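Local coordinates for PT26-6P (PDB 2WB7), which is of unknown function but is encoded by a family of euryarchaeal mobile elements and combines immunoglobulin-like domains with a helical domain, at residues A[322-326]-A[339-343]; A[353-359]-A[375-381]. Numbering follows the deposited sequence.

Contact 1. Residues A[322-326]-A[339-343]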
# COMPACT_ATOMS: atom_id res chain seq x y z
N ALA A 322 20.35 5.60 -5.32
CA ALA A 322 20.58 6.77 -6.17
C ALA A 322 20.08 8.01 -5.44
O ALA A 322 20.42 8.22 -4.28
CB ALA A 322 19.86 6.60 -7.49
N ASP A 323 19.26 8.82 -6.10
CA ASP A 323 18.66 10.00 -5.50
C ASP A 323 17.81 9.69 -4.24
O ASP A 323 17.12 8.67 -4.18
CB ASP A 323 17.83 10.72 -6.56
CG ASP A 323 18.63 10.99 -7.85
OD1 ASP A 323 19.88 11.13 -7.80
OD2 ASP A 323 18.02 11.06 -8.94
N THR A 324 17.89 10.55 -3.23
CA THR A 324 17.24 10.27 -1.93
C THR A 324 16.89 11.53 -1.16
O THR A 324 17.63 12.52 -1.20
CB THR A 324 18.11 9.41 -1.00
OG1 THR A 324 17.47 9.29 0.28
CG2 THR A 324 19.46 10.03 -0.81
N THR A 325 15.76 11.50 -0.46
CA THR A 325 15.41 12.57 0.47
C THR A 325 15.07 11.95 1.82
O THR A 325 14.43 10.90 1.87
CB THR A 325 14.25 13.45 -0.07
OG1 THR A 325 14.03 14.52 0.84
CG2 THR A 325 13.00 12.68 -0.18
N THR A 326 15.52 12.57 2.91
CA THR A 326 15.30 11.98 4.21
C THR A 326 15.18 12.99 5.35
O THR A 326 15.87 14.02 5.36
CB THR A 326 16.41 10.94 4.53
OG1 THR A 326 15.97 10.04 5.57
CG2 THR A 326 17.70 11.60 4.95
N GLY A 339 9.00 15.91 -1.61
CA GLY A 339 9.39 15.82 -3.01
C GLY A 339 10.64 15.01 -3.19
O GLY A 339 11.45 14.89 -2.29
N LEU A 340 10.79 14.42 -4.37
CA LEU A 340 12.02 13.74 -4.76
C LEU A 340 12.18 13.97 -6.23
O LEU A 340 11.25 13.78 -6.98
CB LEU A 340 11.96 12.24 -4.50
CG LEU A 340 13.24 11.50 -4.89
CD1 LEU A 340 14.45 12.18 -4.28
CD2 LEU A 340 13.17 10.07 -4.45
N THR A 341 13.37 14.37 -6.64
CA THR A 341 13.68 14.55 -8.05
C THR A 341 14.56 13.40 -8.51
O THR A 341 15.65 13.19 -7.98
CB THR A 341 14.43 15.87 -8.25
OG1 THR A 341 13.52 16.95 -7.98
CG2 THR A 341 14.95 15.98 -9.67
N ALA A 342 14.10 12.64 -9.48
CA ALA A 342 14.90 11.54 -9.99
C ALA A 342 15.62 11.87 -11.29
O ALA A 342 14.99 12.24 -12.28
CB ALA A 342 14.02 10.32 -10.19
N HIS A 343 16.94 11.73 -11.31
CA HIS A 343 17.63 11.70 -12.60
C HIS A 343 18.10 10.29 -12.90
O HIS A 343 18.94 9.73 -12.19
CB HIS A 343 18.81 12.68 -12.71
CG HIS A 343 19.39 12.71 -14.08
ND1 HIS A 343 18.81 13.42 -15.11
CD2 HIS A 343 20.45 12.05 -14.63
CE1 HIS A 343 19.50 13.22 -16.22
NE2 HIS A 343 20.49 12.40 -15.95
O HOH W 1 20.70 10.16 -10.03
O HOH W 2 17.47 8.64 -9.67
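Leu340, with its chi1 in t and chi2 in p, reaches across the gap so that CD1 lies over the backbone joining Asp323 to Thr325: Leu340 CD1 stands 3.9 Å from Thr324 N and 4.2 Å from Asp323 C. Thr325 lies beside the same methyl, its CG2 4.4 Å from Leu340 CD1 and 3.4 Å from Gly339 O. The two strands run nearly antiparallel, at 163°, but their axes stay 7.0 Å apart, too far for ordinary backbone pairing. They are the outermost strands, 319-331 and 336-343, of the antiparallel sheet of the second immunoglobulin-like domain; each is paired on its other flank, with strand 301-314 and strand 281-290, so the sheet's two edges approach each other here, implying that it bends round. A carboxylate spans the gap where the chain turns a corner at Asp323. Its OD2 accepts a hydrogen bond from His343 N (2.7 Å, N-H...O angle 162°). Two waters widen this link: water 1 donates to Asp323 OD1 (2.6 Å) and His343 O (2.8 Å), while water 2 donates to Asp323 OD2 (2.6 Å) and His343 O (3.1 Å). The His343 ring leads away, and its ND1 hydrogen-bonds Thr281.

Contact 2. Residues A[353-359]-A[375-381]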
# COMPACT_ATOMS: atom_id res chain seq x y z
N TYR A 353 15.59 1.89 -12.92
CA TYR A 353 15.49 2.38 -11.56
C TYR A 353 14.11 2.05 -10.96
O TYR A 353 13.12 1.95 -11.68
CB TYR A 353 15.66 3.90 -11.53
CG TYR A 353 17.05 4.41 -11.78
CD1 TYR A 353 17.62 4.37 -13.05
CD2 TYR A 353 17.77 5.00 -10.76
CE1 TYR A 353 18.89 4.87 -13.27
CE2 TYR A 353 19.03 5.50 -10.97
CZ TYR A 353 19.59 5.43 -12.23
OH TYR A 353 20.84 5.93 -12.41
N HIS A 354 14.08 1.90 -9.64
CA HIS A 354 12.84 1.75 -8.89
C HIS A 354 12.72 2.91 -7.91
O HIS A 354 13.73 3.48 -7.47
CB HIS A 354 12.87 0.45 -8.09
CG HIS A 354 12.65 -0.79 -8.92
ND1 HIS A 354 11.70 -1.74 -8.60
CD2 HIS A 354 13.27 -1.23 -10.04
CE1 HIS A 354 11.73 -2.70 -9.50
NE2 HIS A 354 12.68 -2.42 -10.38
N ALA A 355 11.49 3.29 -7.58
CA ALA A 355 11.27 4.33 -6.59
C ALA A 355 10.70 3.64 -5.38
O ALA A 355 9.90 2.71 -5.52
CB ALA A 355 10.30 5.38 -7.12
N LEU A 356 11.13 4.06 -4.19
CA LEU A 356 10.63 3.48 -2.95
C LEU A 356 10.52 4.53 -1.86
O LEU A 356 11.31 5.48 -1.80
CB LEU A 356 11.55 2.37 -2.47
CG LEU A 356 11.15 1.57 -1.23
CD1 LEU A 356 10.10 0.55 -1.56
CD2 LEU A 356 12.37 0.87 -0.67
N GLY A 357 9.52 4.38 -1.00
CA GLY A 357 9.37 5.23 0.17
C GLY A 357 9.27 4.38 1.42
O GLY A 357 8.46 3.44 1.49
N LEU A 358 10.10 4.69 2.40
CA LEU A 358 10.06 4.04 3.69
C LEU A 358 9.79 5.06 4.79
O LEU A 358 10.44 6.10 4.89
CB LEU A 358 11.39 3.34 3.94
CG LEU A 358 11.89 2.33 2.90
CD1 LEU A 358 13.19 1.73 3.37
CD2 LEU A 358 10.89 1.22 2.65
N VAL A 359 8.80 4.75 5.63
CA VAL A 359 8.50 5.54 6.83
C VAL A 359 8.48 4.67 8.07
O VAL A 359 8.02 3.52 8.05
CB VAL A 359 7.16 6.25 6.71
CG1 VAL A 359 7.01 7.28 7.82
CG2 VAL A 359 7.06 6.93 5.36
N LEU A 375 6.15 1.65 7.16
CA LEU A 375 5.46 1.48 5.88
C LEU A 375 6.45 1.54 4.72
O LEU A 375 7.43 2.32 4.74
CB LEU A 375 4.37 2.53 5.68
CG LEU A 375 3.48 2.33 4.46
CD1 LEU A 375 2.52 1.20 4.67
CD2 LEU A 375 2.69 3.59 4.17
N ALA A 376 6.22 0.69 3.73
CA ALA A 376 6.99 0.74 2.50
C ALA A 376 5.98 0.88 1.38
O ALA A 376 4.95 0.20 1.38
CB ALA A 376 7.82 -0.53 2.33
N ALA A 377 6.25 1.77 0.45
CA ALA A 377 5.33 1.98 -0.66
C ALA A 377 6.17 2.23 -1.88
O ALA A 377 7.03 3.12 -1.89
CB ALA A 377 4.42 3.18 -0.39
N GLU A 378 5.95 1.42 -2.91
CA GLU A 378 6.72 1.54 -4.13
C GLU A 378 5.82 1.95 -5.29
O GLU A 378 4.93 1.20 -5.69
CB GLU A 378 7.48 0.25 -4.42
CG GLU A 378 8.04 0.19 -5.82
CD GLU A 378 8.87 -1.05 -6.10
OE1 GLU A 378 9.04 -1.89 -5.19
OE2 GLU A 378 9.36 -1.19 -7.25
N PRO A 379 6.04 3.17 -5.82
CA PRO A 379 5.28 3.65 -6.97
C PRO A 379 5.51 2.72 -8.13
O PRO A 379 6.66 2.40 -8.43
CB PRO A 379 5.92 5.01 -7.26
CG PRO A 379 6.54 5.43 -5.98
CD PRO A 379 7.00 4.16 -5.33
N MSE A 380 4.44 2.26 -8.76
CA MSE A 380 4.55 1.25 -9.80
C MSE A 380 5.00 1.88 -11.11
O MSE A 380 4.28 1.87 -12.11
CB MSE A 380 3.21 0.54 -9.94
CG MSE A 380 2.83 -0.26 -8.70
SE MSE A 380 4.02 -1.75 -8.50
CE MSE A 380 3.01 -2.84 -9.72
N ILE A 381 6.18 2.48 -11.08
CA ILE A 381 6.68 3.18 -12.25
C ILE A 381 7.45 2.20 -13.11
O ILE A 381 7.64 1.04 -12.75
CB ILE A 381 7.60 4.38 -11.87
CG1 ILE A 381 8.76 3.95 -10.97
CG2 ILE A 381 6.80 5.47 -11.19
CD1 ILE A 381 10.13 3.83 -11.68
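Strands 350-364 and 370-379 form a beta hairpin inside the second immunoglobulin-like domain, its regular ladder running from Gly357 to Val359. Gly357-Ala377 and Val359-Leu375 are antiparallel hydrogen-bonded pairs, joined by N-H...O hydrogen bonds in both directions, such as Gly357 N to Ala377 O at 2.9 Å. Between them lies the non-hydrogen-bonded pair Leu358-Ala376, where the m,t rotamer of Leu358 brings CD2 to 3.5 Å from Ala376 CB. Past Leu356, the chains diverge (His354 CA to Ile381 CA 7.2 Å) and side chains take over. On one face Ala355 CB packs 3.9 Å from Pro379 CG. Ile381, its chi2 off-rotamer at 103°, extends CD1 to 3.5 Å from Tyr353 O. On the opposite face the extended t,t chain of Glu378 carries its carboxylate alongside strand 353-359 to the His354 ring. Glu378 OE1 hydrogen-bonds Tyr152 of the first immunoglobulin-like domain, and His354 NE2 Asp502 of the helical domain, tying the hairpin to both. At the ring's edge, His354 ND1 donates to Glu378 OE2 at 2.8 Å.

How the contacts relate
Contacts 1 and 2 belong to one antiparallel sheet, whose two edge strands meet in contact 1, and illustrate two ways of joining its strands: contact 1 bridges the outermost pair through a carboxylate and water, contact 2 zips neighbouring strands by their backbones. Their centres lie about 11 Å apart, and they occur in series along the chain, strand 336-343 leading into strand 350-364. They meet at Tyr353, whose CE2 packs 3.7 Å from Ala322 CB and whose OH lies 4.3 Å from His343 O. The packing on Ala322 sets the Tyr353 ring beside the corner at Asp323, and its hydroxyl hydrogen-bonds Arg312 NH1 and Thr345 O. Contact 1 is only partly buried, contact 2 wholly so.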